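Local structure of poly-gamma-glutamate hydrolase (Bacillus phage phiNIT1, 3A9L) at residues A[36-41]-A[46-51]; A[127-132]-A[199-204]. The protein hydrolyses the gamma-glutamyl linkages of bacterial poly-gamma-glutamate as a zinc-dependent peptidase. One frame throughout, in Å; residues are numbered along the deposited sequence.

Contact 1. Residues A[36-41]-A[46-51]; sequences YFSPHA and VGTTEL. With ZN (zinc ion), chain C.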
loop_
_atom_site.group_PDB
_atom_site.type_symbol
_atom_site.label_atom_id
_atom_site.label_comp_id
_atom_site.label_asym_id
_atom_site.label_seq_id
_atom_site.Cartn_x
_atom_site.Cartn_y
_atom_site.Cartn_z
ATOM N N TYR A 36 8.813 -7.793 -3.193
ATOM C CA TYR A 36 9.896 -6.952 -3.605
ATOM C C TYR A 36 9.748 -5.657 -2.886
ATOM O O TYR A 36 8.670 -5.066 -2.864
ATOM C CB TYR A 36 9.817 -6.718 -5.101
ATOM C CG TYR A 36 10.016 -7.963 -5.905
ATOM C CD1 TYR A 36 11.283 -8.530 -6.019
ATOM C CD2 TYR A 36 8.945 -8.598 -6.528
ATOM C CE1 TYR A 36 11.495 -9.671 -6.773
ATOM C CE2 TYR A 36 9.156 -9.774 -7.276
ATOM C CZ TYR A 36 10.442 -10.276 -7.393
ATOM O OH TYR A 36 10.689 -11.419 -8.113
ATOM N N PHE A 37 10.831 -5.198 -2.280
ATOM C CA PHE A 37 10.673 -4.059 -1.374
ATOM C C PHE A 37 11.953 -3.297 -1.123
ATOM O O PHE A 37 13.048 -3.772 -1.401
ATOM C CB PHE A 37 10.039 -4.517 -0.049
ATOM C CG PHE A 37 11.005 -5.126 0.905
ATOM C CD1 PHE A 37 11.385 -6.472 0.790
ATOM C CD2 PHE A 37 11.563 -4.354 1.914
ATOM C CE1 PHE A 37 12.312 -7.024 1.688
ATOM C CE2 PHE A 37 12.493 -4.893 2.810
ATOM C CZ PHE A 37 12.878 -6.217 2.693
ATOM N N SER A 38 11.801 -2.085 -0.606
ATOM C CA SER A 38 12.940 -1.310 -0.170
ATOM C C SER A 38 12.606 -0.507 1.112
ATOM O O SER A 38 11.526 0.079 1.227
ATOM C CB SER A 38 13.458 -0.408 -1.285
ATOM O OG SER A 38 14.471 0.436 -0.765
ATOM N N PRO A 39 13.520 -0.530 2.102
ATOM C CA PRO A 39 13.348 0.349 3.262
ATOM C C PRO A 39 13.870 1.768 3.006
ATOM O O PRO A 39 13.664 2.675 3.836
ATOM C CB PRO A 39 14.182 -0.335 4.348
ATOM C CG PRO A 39 15.259 -1.086 3.620
ATOM C CD PRO A 39 14.633 -1.496 2.274
ATOM N N HIS A 40 14.571 1.915 1.880
ATOM C CA HIS A 40 15.283 3.148 1.487
ATOM C C HIS A 40 14.798 3.694 0.123
ATOM O O HIS A 40 15.600 4.080 -0.768
ATOM C CB HIS A 40 16.818 2.927 1.570
ATOM C CG HIS A 40 17.267 2.305 2.869
ATOM N ND1 HIS A 40 18.369 1.485 2.973
ATOM C CD2 HIS A 40 16.735 2.364 4.115
ATOM C CE1 HIS A 40 18.494 1.054 4.214
ATOM N NE2 HIS A 40 17.505 1.567 4.926
ATOM N N ALA A 41 13.470 3.737 -0.038
ATOM C CA ALA A 41 12.861 4.163 -1.301
ATOM C C ALA A 41 12.593 5.679 -1.385
ATOM O O ALA A 41 12.993 6.428 -0.507
ATOM C CB ALA A 41 11.590 3.372 -1.576
ATOM N N VAL A 46 17.736 6.783 -4.511
ATOM C CA VAL A 46 16.952 7.114 -5.719
ATOM C C VAL A 46 17.006 6.033 -6.758
ATOM O O VAL A 46 18.090 5.521 -7.082
ATOM C CB VAL A 46 17.312 8.501 -6.301
ATOM C CG1 VAL A 46 16.582 8.769 -7.629
ATOM C CG2 VAL A 46 16.952 9.600 -5.292
ATOM N N GLY A 47 15.812 5.659 -7.231
ATOM C CA GLY A 47 15.616 4.629 -8.241
ATOM C C GLY A 47 15.041 3.305 -7.763
ATOM O O GLY A 47 14.582 2.486 -8.576
ATOM N N THR A 48 15.125 3.048 -6.460
ATOM C CA THR A 48 14.541 1.836 -5.881
ATOM C C THR A 48 13.013 1.775 -6.054
ATOM O O THR A 48 12.450 0.718 -6.356
ATOM C CB THR A 48 14.885 1.715 -4.373
ATOM O OG1 THR A 48 14.697 2.985 -3.762
ATOM C CG2 THR A 48 16.343 1.314 -4.184
ATOM N N THR A 49 12.339 2.894 -5.826
ATOM C CA THR A 49 10.888 2.950 -6.026
ATOM C C THR A 49 10.487 2.497 -7.415
ATOM O O THR A 49 9.601 1.659 -7.554
ATOM C CB THR A 49 10.344 4.385 -5.810
ATOM O OG1 THR A 49 10.425 4.715 -4.429
ATOM C CG2 THR A 49 8.880 4.503 -6.256
ATOM N N GLU A 50 11.176 3.024 -8.434
ATOM C CA GLU A 50 10.758 2.846 -9.847
ATOM C C GLU A 50 11.104 1.442 -10.311
ATOM O O GLU A 50 10.354 0.819 -11.063
ATOM C CB GLU A 50 11.420 3.894 -10.755
ATOM C CG GLU A 50 10.949 5.364 -10.482
ATOM C CD GLU A 50 11.551 6.045 -9.252
ATOM O OE1 GLU A 50 12.679 5.724 -8.832
ATOM O OE2 GLU A 50 10.871 6.948 -8.687
ATOM N N LEU A 51 12.253 0.952 -9.859
ATOM C CA LEU A 51 12.628 -0.410 -10.195
ATOM C C LEU A 51 11.695 -1.383 -9.520
ATOM O O LEU A 51 11.343 -2.371 -10.113
ATOM C CB LEU A 51 14.097 -0.702 -9.864
ATOM C CG LEU A 51 14.548 -2.162 -10.013
ATOM C CD1 LEU A 51 14.467 -2.636 -11.494
ATOM C CD2 LEU A 51 15.914 -2.377 -9.422
HETATM ZN ZN ZN C . 19.880 0.941 1.485
HETATM O O HOH W 1 21.983 0.704 0.646
#
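Thr48 lays its side chain across the chain where strand 34-42 bends at Pro39 and His40. Its OG1 lies 3.3 Å from Ala41 CA and at the same van der Waals range from His40 O, while its CB sits against Ser38, 3.9 Å from Ser38 OG. With chi1 at 44° the hydroxyl is wedged between the backbone N and the carbonyl carbon of Thr48. Its hydrogen bond to Glu45 O ties Thr48 OG1 to the backbone of a residue that itself binds the zinc ion. Thr49, one residue further along the helix, brings its OG1 to 3.4 Å from Ala41 CB; that hydroxyl is hydrogen-bonded to Gln67 OE1 and Gly42 N. All five residues that meet here are buried.

The segments belong to the strand and helix of a beta-alpha-beta unit, made of strand 34-42, helix 48-59 and strand 62-68. Gly47 is the N-cap of the helix. At the strand end, Ser38 OG accepts a hydrogen bond from the backbone N of His40 at 3.0 Å (147° at the hydrogen), an ST turn, and is also hydrogen-bonded to Phe102 O. The turn leads directly into His40, which binds the zinc ion through ND1, at 2.2 Å. Pro39 CG lies over the centre of one imidazole face of His40, 3.7 Å above its plane, and NE2 is hydrogen-bonded to Val79 O. Glu45, His103 and a water at 2.3 Å from the zinc also bind the metal.

Contact 2. Residues A[127-132]-A[199-204]; sequences VSKLNS and IKEAEA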
loop_
_atom_site.group_PDB
_atom_site.type_symbol
_atom_site.label_atom_id
_atom_site.label_comp_id
_atom_site.label_asym_id
_atom_site.label_seq_id
_atom_site.Cartn_x
_atom_site.Cartn_y
_atom_site.Cartn_z
ATOM N N VAL A 127 22.125 -12.748 -10.332
ATOM C CA VAL A 127 23.451 -12.348 -10.713
ATOM C C VAL A 127 23.575 -12.768 -12.162
ATOM O O VAL A 127 23.858 -11.968 -13.021
ATOM C CB VAL A 127 24.456 -13.038 -9.744
ATOM C CG1 VAL A 127 25.711 -13.572 -10.442
ATOM C CG2 VAL A 127 24.768 -12.090 -8.560
ATOM N N SER A 128 23.217 -14.018 -12.407
ATOM C CA SER A 128 23.370 -14.627 -13.701
ATOM C C SER A 128 22.461 -14.009 -14.762
ATOM O O SER A 128 22.900 -13.841 -15.905
ATOM C CB SER A 128 23.218 -16.129 -13.584
ATOM O OG SER A 128 23.288 -16.746 -14.844
ATOM N N LYS A 129 21.235 -13.620 -14.394
ATOM C CA LYS A 129 20.343 -12.916 -15.346
ATOM C C LYS A 129 20.825 -11.510 -15.666
ATOM O O LYS A 129 20.829 -11.087 -16.835
ATOM C CB LYS A 129 18.891 -12.841 -14.854
ATOM C CG LYS A 129 18.100 -14.158 -14.747
ATOM C CD LYS A 129 18.405 -15.125 -15.874
ATOM C CE LYS A 129 17.284 -16.141 -16.084
ATOM N NZ LYS A 129 17.768 -17.130 -17.060
ATOM N N LEU A 130 21.268 -10.778 -14.653
ATOM C CA LEU A 130 21.688 -9.414 -14.915
ATOM C C LEU A 130 22.815 -9.408 -15.941
ATOM O O LEU A 130 22.735 -8.710 -16.967
ATOM C CB LEU A 130 22.075 -8.669 -13.628
ATOM C CG LEU A 130 20.948 -8.472 -12.619
ATOM C CD1 LEU A 130 21.577 -7.983 -11.351
ATOM C CD2 LEU A 130 19.857 -7.505 -13.137
ATOM N N ASN A 131 23.843 -10.228 -15.681
ATOM C CA ASN A 131 24.941 -10.392 -16.623
ATOM C C ASN A 131 24.480 -10.681 -18.034
ATOM O O ASN A 131 25.058 -10.187 -18.994
ATOM C CB ASN A 131 25.861 -11.530 -16.208
ATOM C CG ASN A 131 26.577 -11.276 -14.902
ATOM O OD1 ASN A 131 27.197 -12.183 -14.373
ATOM N ND2 ASN A 131 26.493 -10.054 -14.375
ATOM N N SER A 132 23.468 -11.524 -18.170
ATOM C CA SER A 132 23.094 -12.000 -19.497
ATOM C C SER A 132 22.359 -10.901 -20.239
ATOM O O SER A 132 22.119 -11.023 -21.439
ATOM C CB SER A 132 22.212 -13.230 -19.404
ATOM O OG SER A 132 20.875 -12.824 -19.153
ATOM N N ILE A 199 15.327 -9.549 -13.252
ATOM C CA ILE A 199 14.822 -9.957 -11.959
ATOM C C ILE A 199 13.609 -10.886 -12.134
ATOM O O ILE A 199 13.483 -11.927 -11.446
ATOM C CB ILE A 199 14.444 -8.720 -11.112
ATOM C CG1 ILE A 199 15.609 -7.704 -11.072
ATOM C CG2 ILE A 199 13.954 -9.156 -9.726
ATOM C CD1 ILE A 199 16.972 -8.289 -10.721
ATOM N N LYS A 200 12.735 -10.528 -13.075
ATOM C CA LYS A 200 11.546 -11.372 -13.325
ATOM C C LYS A 200 11.966 -12.786 -13.807
ATOM O O LYS A 200 11.443 -13.790 -13.342
ATOM C CB LYS A 200 10.589 -10.704 -14.307
ATOM C CG LYS A 200 9.321 -11.524 -14.627
ATOM C CD LYS A 200 8.574 -11.002 -15.846
ATOM C CE LYS A 200 9.392 -10.972 -17.144
ATOM N NZ LYS A 200 9.527 -12.258 -17.926
ATOM N N GLU A 201 12.915 -12.843 -14.725
ATOM C CA GLU A 201 13.432 -14.109 -15.271
ATOM C C GLU A 201 14.013 -15.017 -14.219
ATOM O O GLU A 201 13.764 -16.233 -14.240
ATOM C CB GLU A 201 14.498 -13.825 -16.345
ATOM C CG GLU A 201 13.914 -13.293 -17.658
ATOM C CD GLU A 201 14.969 -12.999 -18.711
ATOM O OE1 GLU A 201 16.051 -13.618 -18.681
ATOM O OE2 GLU A 201 14.712 -12.150 -19.598
ATOM N N ALA A 202 14.782 -14.424 -13.308
ATOM C CA ALA A 202 15.440 -15.137 -12.221
ATOM C C ALA A 202 14.408 -15.644 -11.226
ATOM O O ALA A 202 14.511 -16.791 -10.776
ATOM C CB ALA A 202 16.459 -14.241 -11.534
ATOM N N GLU A 203 13.391 -14.819 -10.927
ATOM C CA GLU A 203 12.270 -15.266 -10.083
ATOM C C GLU A 203 11.548 -16.452 -10.734
ATOM O O GLU A 203 11.198 -17.423 -10.036
ATOM C CB GLU A 203 11.262 -14.127 -9.770
ATOM C CG GLU A 203 10.293 -14.483 -8.620
ATOM C CD GLU A 203 8.895 -13.820 -8.662
ATOM O OE1 GLU A 203 8.776 -12.592 -8.838
ATOM O OE2 GLU A 203 7.891 -14.539 -8.456
ATOM N N ALA A 204 11.347 -16.371 -12.058
ATOM C CA ALA A 204 10.675 -17.424 -12.849
ATOM C C ALA A 204 11.383 -18.775 -12.807
ATOM O O ALA A 204 10.795 -19.773 -12.394
ATOM C CB ALA A 204 10.438 -16.948 -14.329
#
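Lys129 and Ala202 mark the closest backbone approach of two helices, 120-132 and 190-209, that pack side by side in the alpha/beta fold, the axes of their short segments approaching to 8.6 Å and running roughly antiparallel at 140°. Apolar contacts carry the packing. Lys129 CG rests 3.6 Å from Ala202 CB, the small alanine letting the lysine stem lie close to the helix. On the buried side, Leu130 CD2 meets Ile199 CD1 at 3.8 Å; Ile126 also packs on Ile199 and Ala202, and Tyr195 and Ala198 on Leu130.

Charged side chains line the other edge. A bend at chi2 of Lys129 (-38°) carries its chain obliquely across the partner helix, toward that helix's C-terminal end. There Lys129 CE comes to 3.6 Å from Glu201 CB, and the two side chains cross at about a right angle. The opposite charges come near without forming a salt bridge, Lys129 NZ being 4.2 Å from Glu201 OE1. Each has a salt-bridge partner beyond the segments: Glu205 for Lys129 and Lys133 for Glu201.

Within helix 120-132, near its C-terminal end, Ser132 OG donates to Lys129 O at 2.9 Å, the donor lying 19° from the plane of the Lys129 carbonyl.

In the fold
Contact 1 lies at the zinc site and contact 2 on the outer helices, their centres about 18 Å apart; the centre of contact 1 is about 5 Å from the centre of the chain and that of contact 2 about 15 Å. They nonetheless touch through Tyr36, on the strand that leads to His40. Tyr36 OH is 2.4 Å from Glu203 OE1, an unusually short distance, probably a hydrogen bond, and Tyr36 CE1 packs 3.9 Å from Ile199 CG2. Ile199 also packs on Val55 of helix 48-59, the helix that begins in contact 1. Helix 190-209 thus lies against both helix 48-59 and helix 120-132. The zinc ion is bound beside contact 1, and contact 2 lies away from it.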